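Side-chain contacts in ubiquitin-conjugating enzyme-like protein (Leishmania mexicana, PDB 6ZM3), which probably acts in ubiquitin conjugation as a ubiquitin E2 variant, the non-catalytic kind of partner that assists an active conjugating enzyme: residues Leu64-Asp69 with Leu115-Leu120; Pro77-Leu82 with His102-Trp107; Val85-Val90 with Lys122-Pro127. All blocks are in the same frame, centred on the assembly; numbering follows the deposited sequence. Where two conformers were deposited one is given.

Interaction 1: residues Leu64-Asp69 with Leu115-Leu120; sequences LEIYCD and LCLSEL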
ATOM      1  N   LEU B  64       5.936   7.800   1.586  1.00 18.91           N
ATOM      2  CA  LEU B  64       7.276   8.373   1.562  1.00 19.72           C
ATOM      3  C   LEU B  64       8.202   7.598   2.489  1.00 19.27           C
ATOM      4  O   LEU B  64       7.759   6.961   3.454  1.00 18.93           O
ATOM      5  CB  LEU B  64       7.170   9.832   2.027  1.00 19.36           C
ATOM      6  CG  LEU B  64       6.271  10.729   1.185  1.00 20.30           C
ATOM      7  CD1 LEU B  64       4.865  10.850   1.802  1.00 17.59           C
ATOM      8  CD2 LEU B  64       6.929  12.118   1.055  1.00 21.87           C
ATOM      9  N   GLU B  65       9.507   7.689   2.235  1.00 20.96           N
ATOM     10  CA  GLU B  65      10.488   7.196   3.171  1.00 22.65           C
ATOM     11  C   GLU B  65      11.292   8.400   3.651  1.00 28.46           C
ATOM     12  O   GLU B  65      11.566   9.300   2.835  1.00 26.48           O
ATOM     13  CB  GLU B  65      11.447   6.253   2.460  1.00 25.65           C
ATOM     14  CG  GLU B  65      12.471   5.635   3.390  1.00 32.10           C
ATOM     15  CD  GLU B  65      13.047   4.354   2.807  1.00 39.89           C
ATOM     16  OE1 GLU B  65      12.523   3.238   3.138  1.00 41.12           O
ATOM     17  OE2 GLU B  65      13.994   4.478   2.010  1.00 37.57           O
ATOM     18  N   ILE B  66      11.605   8.395   4.958  1.00 24.53           N
ATOM     19  CA  ILE B  66      12.390   9.439   5.601  1.00 27.80           C
ATOM     20  C   ILE B  66      13.629   8.826   6.237  1.00 26.29           C
ATOM     21  O   ILE B  66      13.558   7.871   7.019  1.00 24.91           O
ATOM     22  CB  ILE B  66      11.558  10.290   6.583  1.00 27.69           C
ATOM     23  CG1 ILE B  66      10.265  10.742   5.896  1.00 24.15           C
ATOM     24  CG2 ILE B  66      12.409  11.484   7.056  1.00 26.64           C
ATOM     25  CD1 ILE B  66       9.164  11.320   6.786  1.00 32.37           C
ATOM     26  N   TYR B  67      14.779   9.412   5.900  1.00 26.48           N
ATOM     27  CA  TYR B  67      16.044   9.036   6.490  1.00 27.14           C
ATOM     28  C   TYR B  67      16.567  10.209   7.314  1.00 29.76           C
ATOM     29  O   TYR B  67      16.753  11.281   6.761  1.00 27.44           O
ATOM     30  CB  TYR B  67      17.045   8.746   5.377  1.00 30.64           C
ATOM     31  CG  TYR B  67      18.428   8.340   5.813  1.00 30.58           C
ATOM     32  CD1 TYR B  67      18.626   7.465   6.868  1.00 28.63           C
ATOM     33  CD2 TYR B  67      19.549   8.807   5.141  1.00 31.50           C
ATOM     34  CE1 TYR B  67      19.885   7.065   7.260  1.00 30.52           C
ATOM     35  CE2 TYR B  67      20.824   8.416   5.524  1.00 35.17           C
ATOM     36  CZ  TYR B  67      20.995   7.549   6.588  1.00 34.43           C
ATOM     37  OH  TYR B  67      22.231   7.147   6.988  1.00 33.75           O
ATOM     38  N   CYS B  68      16.752  10.000   8.624  1.00 26.27           N
ATOM     39  CA  CYS B  68      17.437  10.963   9.483  1.00 28.37           C
ATOM     40  C   CYS B  68      18.864  10.483   9.754  1.00 28.79           C
ATOM     41  O   CYS B  68      19.095   9.553  10.525  1.00 28.27           O
ATOM     42  CB  CYS B  68      16.655  11.215  10.778  1.00 25.57           C
ATOM     43  SG  CYS B  68      14.925  11.683  10.554  1.00 27.23           S
ATOM     44  N   ASP B  69      19.848  11.101   9.081  0.50 31.58           N
ATOM     45  CA  ASP B  69      21.225  10.638   9.175  0.50 31.65           C
ATOM     46  C   ASP B  69      21.897  11.185  10.438  0.50 31.38           C
ATOM     47  O   ASP B  69      21.239  11.784  11.285  0.50 31.24           O
ATOM     48  CB  ASP B  69      22.000  10.931   7.885  0.50 35.16           C
ATOM     49  CG  ASP B  69      22.303  12.401   7.645  0.50 37.62           C
ATOM     50  OD1 ASP B  69      21.524  13.289   8.148  0.50 35.71           O
ATOM     51  OD2 ASP B  69      23.305  12.653   6.928  0.50 32.53           O
ATOM     52  N   LEU B 115       5.960  18.267  10.198  1.00 25.06           N
ATOM     53  CA  LEU B 115       5.803  19.556   9.528  1.00 25.74           C
ATOM     54  C   LEU B 115       6.307  19.480   8.075  1.00 22.28           C
ATOM     55  O   LEU B 115       5.679  20.053   7.187  1.00 25.79           O
ATOM     56  CB  LEU B 115       6.478  20.661  10.360  1.00 29.46           C
ATOM     57  CG  LEU B 115       6.278  22.114   9.896  1.00 31.09           C
ATOM     58  CD1 LEU B 115       4.809  22.482   9.699  1.00 31.23           C
ATOM     59  CD2 LEU B 115       6.930  23.067  10.883  1.00 34.55           C
ATOM     60  N   CYS B 116       7.403  18.760   7.823  1.00 21.67           N
ATOM     61  CA  CYS B 116       7.888  18.569   6.449  1.00 26.21           C
ATOM     62  C   CYS B 116       6.783  17.992   5.574  1.00 26.55           C
ATOM     63  O   CYS B 116       6.538  18.495   4.468  1.00 25.35           O
ATOM     64  CB  CYS B 116       9.121  17.670   6.320  1.00 23.14           C
ATOM     65  SG  CYS B 116      10.663  18.321   7.008  1.00 27.47           S
ATOM     66  N   LEU B 117       6.086  16.966   6.091  1.00 25.42           N
ATOM     67  CA  LEU B 117       5.001  16.357   5.338  1.00 23.62           C
ATOM     68  C   LEU B 117       3.799  17.293   5.173  1.00 25.02           C
ATOM     69  O   LEU B 117       3.204  17.329   4.086  1.00 24.20           O
ATOM     70  CB  LEU B 117       4.605  15.007   5.957  1.00 21.81           C
ATOM     71  CG  LEU B 117       5.657  13.901   6.006  1.00 22.24           C
ATOM     72  CD1 LEU B 117       4.986  12.549   6.325  1.00 23.01           C
ATOM     73  CD2 LEU B 117       6.434  13.769   4.699  1.00 26.39           C
ATOM     74  N   SER B 118       3.394  18.044   6.228  1.00 24.15           N
ATOM     75  CA  SER B 118       2.314  19.004   6.068  0.50 25.79           C
ATOM     76  C   SER B 118       2.663  20.008   4.977  1.00 22.08           C
ATOM     77  O   SER B 118       1.784  20.403   4.232  1.00 21.81           O
ATOM     78  CB  SER B 118       1.943  19.716   7.346  0.50 24.47           C
ATOM     79  OG  SER B 118       0.804  19.100   7.902  0.50 28.56           O
ATOM     80  N   GLU B 119       3.944  20.400   4.937  1.00 24.69           N
ATOM     81  CA  GLU B 119       4.474  21.382   3.999  1.00 25.30           C
ATOM     82  C   GLU B 119       4.573  20.822   2.575  1.00 23.81           C
ATOM     83  O   GLU B 119       4.350  21.575   1.619  1.00 22.63           O
ATOM     84  CB  GLU B 119       5.781  22.003   4.491  1.00 25.25           C
ATOM     85  CG  GLU B 119       5.598  22.924   5.708  1.00 27.01           C
ATOM     86  CD  GLU B 119       4.861  24.223   5.427  1.00 29.92           C
ATOM     87  OE1 GLU B 119       5.216  24.871   4.430  1.00 32.84           O
ATOM     88  OE2 GLU B 119       3.879  24.544   6.143  1.00 36.66           O
ATOM     89  N   LEU B 120       4.904  19.528   2.422  1.00 24.56           N
ATOM     90  CA  LEU B 120       4.759  18.877   1.118  1.00 24.53           C
ATOM     91  C   LEU B 120       3.297  18.799   0.682  1.00 24.65           C
ATOM     92  O   LEU B 120       2.966  18.980  -0.497  1.00 25.55           O
ATOM     93  CB  LEU B 120       5.445  17.510   1.157  1.00 22.76           C
ATOM     94  CG  LEU B 120       6.960  17.600   1.169  1.00 25.04           C
ATOM     95  CD1 LEU B 120       7.605  16.265   1.529  1.00 24.57           C
ATOM     96  CD2 LEU B 120       7.450  18.077  -0.205  1.00 23.48           C
TER
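Leu117, on the helix 113-125, meets Leu64 and Ile66 of the strand 61-67 in the central core of the UBC fold, where a helix lies against one face of an antiparallel sheet. How a helix is seated on a sheet by a few branched side chains is well seen here. The axes of segments 64-67 and 115-120 come within 11.7 Å and run at 141° to each other, so side chains must span the gap, and both Leu64 and Ile66, alternate residues of the strand, point toward the helix. Leu117 comes first along the helix. Its CG stands anti to the carbonyl carbon (chi1 -62°), and from there one methyl serves both strand residues: Leu117 CD2 lies 4.0 Å from Leu64 CD2 and 4.2 Å from Ile66 CD1. The Leu64 and Leu117 side chains run past one another in opposite directions, touching through these CD2 methyls. Val30 and Val32 of the outer strand 30-34 also touch Leu117, which extends the apolar layer across the sheet. One turn later Leu120 continues the row. It packs on Ile49 and Phe101 as well, while Leu64 itself rests on Ile79 and Phe81 of the neighbouring strand. No hydrogen bond joins the two segments, and all four contributing residues are buried. The second methyl contact made by Leu64 CD2 is with Leu120 CD1, 4.2 Å away.

Interaction 2: residues Pro77-Leu82 with His102-Trp107; sequences PHIRFL and HVFKHW
The Pro-Pro end of the Tyr-Pro...Pro-Pro sequence familiar from E2-like folds leads directly into strand 78-81, and its second proline, Pro77, packs against Phe104 and Trp107 of the segment around the short helix 102-105. The case illustrates how a rigid proline can serve two aromatic side chains at once. Pro77 CD is the atom they share: it lies 3.6 Å from Trp107 CH2, at the six-membered end of the indole, and 3.9 Å from Phe104 CE1, with both side chains set at a slant to the proline. Trp107 is placed here with CG anti to its own backbone N (chi1 173°), and its other end is held elsewhere, since NE1 is hydrogen-bonded to the carbonyl O of Pro73. The segment just after helix 102-105 is thereby tied to the loop that precedes the strand. Phe104 comes from the helix with CG beside its backbone N (chi1 -77°) and directs the far end of the ring at the chain of Pro77, whose carbonyl O lies 3.4 Å from Phe104 CZ, obliquely to the ring. A T-shaped stack with Phe101, together with contacts to Pro76 and Val96, further confines this phenyl group. Two residues on from the proline, Ile79 points toward the helix and meets the same ring carbon from its edge, near the ring plane, with CG1 3.9 Å from Phe104 CZ.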
ATOM      1  N   PRO B  77      16.061  16.204   6.995  1.00 25.69           N
ATOM      2  CA  PRO B  77      15.913  14.780   6.726  1.00 26.82           C
ATOM      3  C   PRO B  77      15.910  14.571   5.211  1.00 27.87           C
ATOM      4  O   PRO B  77      15.548  15.475   4.449  1.00 34.12           O
ATOM      5  CB  PRO B  77      14.506  14.456   7.246  1.00 27.10           C
ATOM      6  CG  PRO B  77      13.742  15.766   7.261  1.00 30.82           C
ATOM      7  CD  PRO B  77      14.802  16.833   7.409  1.00 25.98           C
ATOM      8  N   HIS B  78      16.283  13.365   4.792  1.00 31.24           N
ATOM      9  CA  HIS B  78      16.186  12.964   3.392  1.00 30.37           C
ATOM     10  C   HIS B  78      14.823  12.330   3.182  1.00 28.06           C
ATOM     11  O   HIS B  78      14.542  11.322   3.827  1.00 27.21           O
ATOM     12  CB  HIS B  78      17.325  11.992   3.063  1.00 32.43           C
ATOM     13  CG  HIS B  78      18.663  12.538   3.437  1.00 45.05           C
ATOM     14  ND1 HIS B  78      19.210  13.643   2.814  1.00 46.51           N
ATOM     15  CD2 HIS B  78      19.560  12.155   4.373  1.00 51.46           C
ATOM     16  CE1 HIS B  78      20.388  13.902   3.334  1.00 48.18           C
ATOM     17  NE2 HIS B  78      20.627  13.004   4.294  1.00 50.93           N
ATOM     18  N   ILE B  79      13.993  12.961   2.345  1.00 26.71           N
ATOM     19  CA  ILE B  79      12.631  12.537   2.071  1.00 25.46           C
ATOM     20  C   ILE B  79      12.570  12.107   0.602  1.00 29.11           C
ATOM     21  O   ILE B  79      12.963  12.863  -0.290  1.00 25.48           O
ATOM     22  CB  ILE B  79      11.616  13.651   2.416  1.00 25.50           C
ATOM     23  CG1 ILE B  79      11.818  14.209   3.838  1.00 24.65           C
ATOM     24  CG2 ILE B  79      10.167  13.228   2.175  1.00 25.85           C
ATOM     25  CD1 ILE B  79      10.622  15.020   4.350  1.00 23.96           C
ATOM     26  N   ARG B  80      12.066  10.888   0.365  1.00 24.28           N
ATOM     27  CA  ARG B  80      11.835  10.364  -0.977  1.00 26.02           C
ATOM     28  C   ARG B  80      10.367   9.947  -1.059  1.00 24.72           C
ATOM     29  O   ARG B  80       9.879   9.220  -0.183  1.00 21.82           O
ATOM     30  CB  ARG B  80      12.644   9.075  -1.141  1.00 29.23           C
ATOM     31  CG  ARG B  80      13.100   8.748  -2.556  1.00 38.28           C
ATOM     32  CD  ARG B  80      14.130   7.628  -2.599  1.00 41.74           C
ATOM     33  NE  ARG B  80      13.907   6.589  -1.587  1.00 48.48           N
ATOM     34  CZ  ARG B  80      13.364   5.382  -1.815  1.00 46.73           C
ATOM     35  NH1 ARG B  80      12.990   5.031  -3.036  1.00 48.80           N
ATOM     36  NH2 ARG B  80      13.216   4.512  -0.825  1.00 43.25           N
ATOM     37  N   PHE B  81       9.687  10.340  -2.135  1.00 23.24           N
ATOM     38  CA  PHE B  81       8.370   9.778  -2.386  1.00 21.29           C
ATOM     39  C   PHE B  81       8.542   8.355  -2.911  1.00 23.86           C
ATOM     40  O   PHE B  81       9.387   8.108  -3.781  1.00 24.36           O
ATOM     41  CB  PHE B  81       7.569  10.621  -3.376  1.00 20.14           C
ATOM     42  CG  PHE B  81       6.842  11.806  -2.789  1.00 20.81           C
ATOM     43  CD1 PHE B  81       7.501  13.022  -2.615  1.00 21.24           C
ATOM     44  CD2 PHE B  81       5.502  11.722  -2.448  1.00 21.15           C
ATOM     45  CE1 PHE B  81       6.826  14.114  -2.090  1.00 20.84           C
ATOM     46  CE2 PHE B  81       4.827  12.816  -1.946  1.00 21.73           C
ATOM     47  CZ  PHE B  81       5.494  14.015  -1.784  1.00 21.23           C
ATOM     48  N   LEU B  82       7.729   7.435  -2.383  1.00 20.90           N
ATOM     49  CA  LEU B  82       7.652   6.082  -2.923  1.00 21.20           C
ATOM     50  C   LEU B  82       6.539   6.014  -3.959  1.00 22.93           C
ATOM     51  O   LEU B  82       6.689   5.316  -4.967  1.00 23.98           O
ATOM     52  CB  LEU B  82       7.385   5.079  -1.802  1.00 21.95           C
ATOM     53  CG  LEU B  82       8.486   4.940  -0.751  1.00 23.17           C
ATOM     54  CD1 LEU B  82       8.171   3.770   0.175  1.00 24.30           C
ATOM     55  CD2 LEU B  82       9.853   4.745  -1.379  1.00 23.48           C
ATOM     56  N   HIS B 102      10.925  24.740  -0.165  1.00 30.59           N
ATOM     57  CA  HIS B 102      11.157  25.939   0.642  1.00 32.19           C
ATOM     58  C   HIS B 102      11.678  25.572   2.041  1.00 33.16           C
ATOM     59  O   HIS B 102      12.655  26.143   2.509  1.00 28.78           O
ATOM     60  CB  HIS B 102       9.938  26.881   0.641  1.00 35.22           C
ATOM     61  CG  HIS B 102       8.831  26.454   1.547  1.00 40.43           C
ATOM     62  ND1 HIS B 102       7.964  25.421   1.226  1.00 40.01           N
ATOM     63  CD2 HIS B 102       8.449  26.902   2.764  1.00 40.26           C
ATOM     64  CE1 HIS B 102       7.086  25.273   2.191  1.00 37.62           C
ATOM     65  NE2 HIS B 102       7.366  26.172   3.150  1.00 39.54           N
ATOM     66  N   VAL B 103      11.086  24.548   2.672  1.00 27.69           N
ATOM     67  CA  VAL B 103      11.458  24.148   4.018  1.00 26.05           C
ATOM     68  C   VAL B 103      12.920  23.744   4.096  1.00 23.78           C
ATOM     69  O   VAL B 103      13.559  23.842   5.137  1.00 27.49           O
ATOM     70  CB  VAL B 103      10.578  22.970   4.448  1.00 26.56           C
ATOM     71  CG1 VAL B 103      11.050  22.394   5.779  1.00 27.28           C
ATOM     72  CG2 VAL B 103       9.125  23.401   4.463  1.00 24.52           C
ATOM     73  N   PHE B 104      13.449  23.198   3.010  1.00 26.31           N
ATOM     74  CA  PHE B 104      14.802  22.676   3.037  1.00 26.61           C
ATOM     75  C   PHE B 104      15.805  23.750   2.623  1.00 26.90           C
ATOM     76  O   PHE B 104      16.936  23.745   3.107  1.00 28.78           O
ATOM     77  CB  PHE B 104      14.937  21.507   2.061  1.00 30.26           C
ATOM     78  CG  PHE B 104      14.337  20.211   2.550  1.00 33.03           C
ATOM     79  CD1 PHE B 104      13.989  20.038   3.880  1.00 30.99           C
ATOM     80  CD2 PHE B 104      14.169  19.141   1.677  1.00 38.14           C
ATOM     81  CE1 PHE B 104      13.432  18.844   4.321  1.00 33.97           C
ATOM     82  CE2 PHE B 104      13.623  17.940   2.122  1.00 35.55           C
ATOM     83  CZ  PHE B 104      13.242  17.801   3.440  1.00 34.08           C
ATOM     84  N   LYS B 105      15.403  24.592   1.666  1.00 31.76           N
ATOM     85  CA  LYS B 105      16.247  25.665   1.152  1.00 32.72           C
ATOM     86  C   LYS B 105      16.653  26.580   2.303  1.00 31.68           C
ATOM     87  O   LYS B 105      17.828  26.918   2.438  1.00 29.81           O
ATOM     88  CB  LYS B 105      15.465  26.487   0.122  1.00 33.49           C
ATOM     89  CG  LYS B 105      16.279  27.506  -0.677  1.00 37.76           C
ATOM     90  CD  LYS B 105      15.388  28.484  -1.432  1.00 38.03           C
ATOM     91  CE  LYS B 105      15.944  28.997  -2.742  1.00 45.51           C
ATOM     92  NZ  LYS B 105      17.214  29.738  -2.570  1.00 42.64           N
ATOM     93  N   HIS B 106      15.661  26.964   3.114  1.00 30.81           N
ATOM     94  CA  HIS B 106      15.885  27.770   4.309  1.00 31.84           C
ATOM     95  C   HIS B 106      15.624  26.923   5.558  1.00 33.19           C
ATOM     96  O   HIS B 106      14.614  27.126   6.238  1.00 39.93           O
ATOM     97  CB  HIS B 106      15.005  29.024   4.240  1.00 31.91           C
ATOM     98  CG  HIS B 106      15.297  29.895   3.056  1.00 34.72           C
ATOM     99  ND1 HIS B 106      16.559  30.446   2.828  1.00 40.95           N
ATOM    100  CD2 HIS B 106      14.498  30.355   2.071  1.00 36.16           C
ATOM    101  CE1 HIS B 106      16.523  31.191   1.741  1.00 39.47           C
ATOM    102  NE2 HIS B 106      15.259  31.152   1.261  1.00 41.60           N
ATOM    103  N   TRP B 107      16.544  25.988   5.841  1.00 31.55           N
ATOM    104  CA  TRP B 107      16.321  24.929   6.831  1.00 30.97           C
ATOM    105  C   TRP B 107      16.412  25.530   8.235  1.00 33.51           C
ATOM    106  O   TRP B 107      17.429  26.126   8.576  1.00 33.73           O
ATOM    107  CB  TRP B 107      17.334  23.783   6.649  1.00 32.21           C
ATOM    108  CG  TRP B 107      17.284  22.730   7.722  1.00 32.21           C
ATOM    109  CD1 TRP B 107      18.263  22.394   8.614  1.00 32.90           C
ATOM    110  CD2 TRP B 107      16.173  21.862   8.009  1.00 31.52           C
ATOM    111  NE1 TRP B 107      17.831  21.382   9.440  1.00 34.69           N
ATOM    112  CE2 TRP B 107      16.547  21.054   9.107  1.00 31.90           C
ATOM    113  CE3 TRP B 107      14.887  21.720   7.469  1.00 29.45           C
ATOM    114  CZ2 TRP B 107      15.699  20.078   9.633  1.00 32.23           C
ATOM    115  CZ3 TRP B 107      14.038  20.770   8.005  1.00 32.85           C
ATOM    116  CH2 TRP B 107      14.436  19.982   9.089  1.00 31.58           C
TER

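Interaction 3: residues Val85-Val90 with Lys122-Pro127; sequences VNLPCV and KEMAQP
Leu87 and Cys89, on the loop that follows strand 78-81, face Glu123 and Met124 of the helix 113-125, an example of a loop without regular structure being tied to a helix by mixed means. The apolar part centres on Leu87. With its CG anti to the backbone N (chi1 -164°), its two methyls are delivered to the helix separately: Leu87 CD1 is 3.8 Å from the backbone O of Glu123 and 4.1 Å from Met124 CG, whereas Leu87 CD2 lies 4.1 Å from Glu123 CB. The Leu87 and Glu123 side chains cross at about a right angle. Met124 is extended beyond CG, and while its CG touches Leu87, the side chain also packs on Phe57, Leu62 and Phe81, so that loop, helix and sheet share one apolar cluster. Cys89 adds a looser touch, SG to Glu123 CG at 4.4 Å.

The polar part is mediated by solvent. The Glu123 chain bends at chi2 (-75°), turning the carboxylate aside at the end of CB-CG, where OE1 meets a water molecule that connects it to the loop. That water accepts a weak hydrogen bond from Cys89 N at 3.1 Å and donates another weak one to Glu123 OE1. The carbonyl O of Glu123 has its own partner in the ND2 of Asn129.

Backbone bonding shapes the loop itself. Residues Leu87 to Val90 form a type I beta turn closed by Val90 N to Leu87 O, 3.0 Å, which brings Leu87 and Cys89 to the helix together. Asn86 is fastened next to them by Gln134 and Val133. Such a long, irregular connection after the fourth strand, folded back against the helix that covers the sheet, is characteristic of the UBC fold.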
ATOM      1  N   VAL B  85       4.767  11.089  -7.975  1.00 23.11           N
ATOM      2  CA  VAL B  85       4.111  12.390  -7.992  1.00 25.09           C
ATOM      3  C   VAL B  85       4.743  13.235  -9.091  1.00 25.68           C
ATOM      4  O   VAL B  85       5.908  13.018  -9.453  1.00 24.50           O
ATOM      5  CB  VAL B  85       4.217  13.114  -6.631  1.00 24.69           C
ATOM      6  CG1 VAL B  85       3.333  12.452  -5.579  1.00 23.36           C
ATOM      7  CG2 VAL B  85       5.661  13.210  -6.135  1.00 24.86           C
ATOM      8  N   ASN B  86       3.936  14.186  -9.582  1.00 25.89           N
ATOM      9  CA  ASN B  86       4.397  15.319 -10.382  1.00 25.23           C
ATOM     10  C   ASN B  86       4.252  16.586  -9.535  1.00 23.98           C
ATOM     11  O   ASN B  86       3.155  17.146  -9.384  1.00 26.55           O
ATOM     12  CB  ASN B  86       3.611  15.432 -11.692  1.00 27.22           C
ATOM     13  CG  ASN B  86       4.006  16.625 -12.546  1.00 31.35           C
ATOM     14  OD1 ASN B  86       5.125  17.143 -12.427  1.00 28.10           O
ATOM     15  ND2 ASN B  86       3.086  17.059 -13.409  1.00 27.60           N
ATOM     16  N   LEU B  87       5.383  16.976  -8.950  1.00 26.38           N
ATOM     17  CA  LEU B  87       5.490  18.115  -8.054  1.00 27.37           C
ATOM     18  C   LEU B  87       6.871  18.724  -8.259  1.00 26.30           C
ATOM     19  O   LEU B  87       7.866  18.020  -8.346  1.00 31.56           O
ATOM     20  CB  LEU B  87       5.297  17.611  -6.611  1.00 24.53           C
ATOM     21  CG  LEU B  87       5.007  18.681  -5.561  1.00 24.75           C
ATOM     22  CD1 LEU B  87       3.605  19.260  -5.763  1.00 24.38           C
ATOM     23  CD2 LEU B  87       5.173  18.113  -4.142  1.00 25.56           C
ATOM     24  N   PRO B  88       6.986  20.066  -8.368  1.00 31.00           N
ATOM     25  CA  PRO B  88       8.257  20.709  -8.717  1.00 30.05           C
ATOM     26  C   PRO B  88       9.428  20.357  -7.814  1.00 29.63           C
ATOM     27  O   PRO B  88      10.501  20.058  -8.318  1.00 31.49           O
ATOM     28  CB  PRO B  88       7.946  22.215  -8.677  1.00 32.28           C
ATOM     29  CG  PRO B  88       6.463  22.281  -8.898  1.00 29.42           C
ATOM     30  CD  PRO B  88       5.886  21.032  -8.241  1.00 30.17           C
ATOM     31  N   CYS B  89       9.206  20.296  -6.487  1.00 27.45           N
ATOM     32  CA  CYS B  89      10.317  20.068  -5.582  1.00 28.71           C
ATOM     33  C   CYS B  89      10.708  18.593  -5.520  1.00 27.04           C
ATOM     34  O   CYS B  89      11.605  18.226  -4.768  1.00 32.80           O
ATOM     35  CB  CYS B  89      10.015  20.608  -4.184  1.00 30.14           C
ATOM     36  SG  CYS B  89       8.532  19.864  -3.449  1.00 33.20           S
ATOM     37  N   VAL B  90      10.010  17.743  -6.281  1.00 27.55           N
ATOM     38  CA  VAL B  90      10.332  16.317  -6.286  1.00 24.43           C
ATOM     39  C   VAL B  90      11.047  15.948  -7.582  1.00 23.10           C
ATOM     40  O   VAL B  90      10.493  16.155  -8.659  1.00 24.99           O
ATOM     41  CB  VAL B  90       9.044  15.489  -6.142  1.00 24.30           C
ATOM     42  CG1 VAL B  90       9.385  14.000  -6.095  1.00 26.99           C
ATOM     43  CG2 VAL B  90       8.295  15.883  -4.874  1.00 24.38           C
ATOM     44  N   LYS B 122       0.891  20.966   1.535  1.00 29.69           N
ATOM     45  CA  LYS B 122       0.492  22.300   1.107  1.00 30.29           C
ATOM     46  C   LYS B 122       1.018  22.562  -0.309  1.00 27.57           C
ATOM     47  O   LYS B 122       0.297  23.140  -1.108  1.00 31.89           O
ATOM     48  CB  LYS B 122       1.052  23.362   2.059  1.00 35.01           C
ATOM     49  CG  LYS B 122       0.535  23.348   3.494  1.00 36.53           C
ATOM     50  CD  LYS B 122       0.715  24.692   4.182  1.00 38.67           C
ATOM     51  N   GLU B 123       2.241  22.095  -0.630  1.00 26.43           N
ATOM     52  CA  GLU B 123       2.841  22.273  -1.952  1.00 29.60           C
ATOM     53  C   GLU B 123       1.904  21.765  -3.039  1.00 30.24           C
ATOM     54  O   GLU B 123       1.930  22.277  -4.153  1.00 31.69           O
ATOM     55  CB  GLU B 123       4.165  21.519  -2.128  1.00 28.65           C
ATOM     56  CG  GLU B 123       5.382  22.194  -1.535  1.00 33.25           C
ATOM     57  CD  GLU B 123       5.943  23.390  -2.293  1.00 44.43           C
ATOM     58  OE1 GLU B 123       5.352  23.786  -3.330  1.00 45.13           O
ATOM     59  OE2 GLU B 123       6.968  23.934  -1.846  1.00 46.36           O
ATOM     60  N   MET B 124       1.105  20.735  -2.711  1.00 26.69           N
ATOM     61  CA  MET B 124       0.187  20.117  -3.646  1.00 26.73           C
ATOM     62  C   MET B 124      -1.048  20.992  -3.841  1.00 27.06           C
ATOM     63  O   MET B 124      -1.725  20.883  -4.859  1.00 28.96           O
ATOM     64  CB  MET B 124      -0.242  18.738  -3.126  1.00 25.31           C
ATOM     65  CG  MET B 124       0.895  17.762  -3.051  1.00 25.35           C
ATOM     66  SD  MET B 124       0.427  16.200  -2.207  1.00 25.70           S
ATOM     67  CE  MET B 124       2.038  15.430  -2.140  1.00 22.53           C
ATOM     68  N   ALA B 125      -1.364  21.827  -2.843  1.00 29.59           N
ATOM     69  CA  ALA B 125      -2.610  22.578  -2.823  1.00 27.54           C
ATOM     70  C   ALA B 125      -2.407  23.967  -3.439  1.00 28.22           C
ATOM     71  O   ALA B 125      -3.384  24.659  -3.651  1.00 29.81           O
ATOM     72  CB  ALA B 125      -3.097  22.735  -1.398  1.00 28.07           C
ATOM     73  N   GLN B 126      -1.146  24.394  -3.589  1.00 32.17           N
ATOM     74  CA  GLN B 126      -0.794  25.699  -4.143  1.00 37.68           C
ATOM     75  C   GLN B 126      -1.560  25.918  -5.446  1.00 41.13           C
ATOM     76  O   GLN B 126      -1.812  24.967  -6.202  1.00 40.03           O
ATOM     77  CB  GLN B 126       0.705  25.788  -4.467  1.00 40.56           C
ATOM     78  CG  GLN B 126       1.622  25.793  -3.252  1.00 46.83           C
ATOM     79  CD  GLN B 126       1.457  27.058  -2.452  1.00 50.95           C
ATOM     80  OE1 GLN B 126       0.631  27.132  -1.547  1.00 59.38           O
ATOM     81  NE2 GLN B 126       2.220  28.080  -2.811  1.00 58.62           N
ATOM     82  N   PRO B 127      -1.925  27.176  -5.790  1.00 43.44           N
ATOM     83  CA  PRO B 127      -2.679  27.414  -7.023  1.00 38.37           C
ATOM     84  C   PRO B 127      -1.899  26.904  -8.238  1.00 33.04           C
ATOM     85  O   PRO B 127      -2.491  26.415  -9.195  1.00 37.32           O
ATOM     86  CB  PRO B 127      -2.944  28.936  -7.006  1.00 40.52           C
ATOM     87  CG  PRO B 127      -2.761  29.319  -5.540  1.00 40.43           C
ATOM     88  CD  PRO B 127      -1.646  28.416  -5.043  1.00 40.55           C
TER
HETATM   89  O   HOH W   1       7.155  22.180  -5.130  1.00 35.64           O

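All three contacts lie within one UBC domain and show how a four-stranded sheet gathers its helices and loops. Interactions 1 and 2 have centres about 6 Å apart and use the neighbouring strands 61-67 and 78-81, joined also by a salt bridge from Glu65 to Arg80. Interaction 3 lies farther out, its centre about 14 Å from that of interaction 1 and 13 Å from that of interaction 2, but shares helix 113-125 with the former. Along the chain both segments of interaction 2 fall between those of interaction 1, whereas interaction 3 alternates with each. Leu120 packs on Cys89 and Phe81 on Val90, so that side chains of interactions 1 and 2 both reach interaction 3.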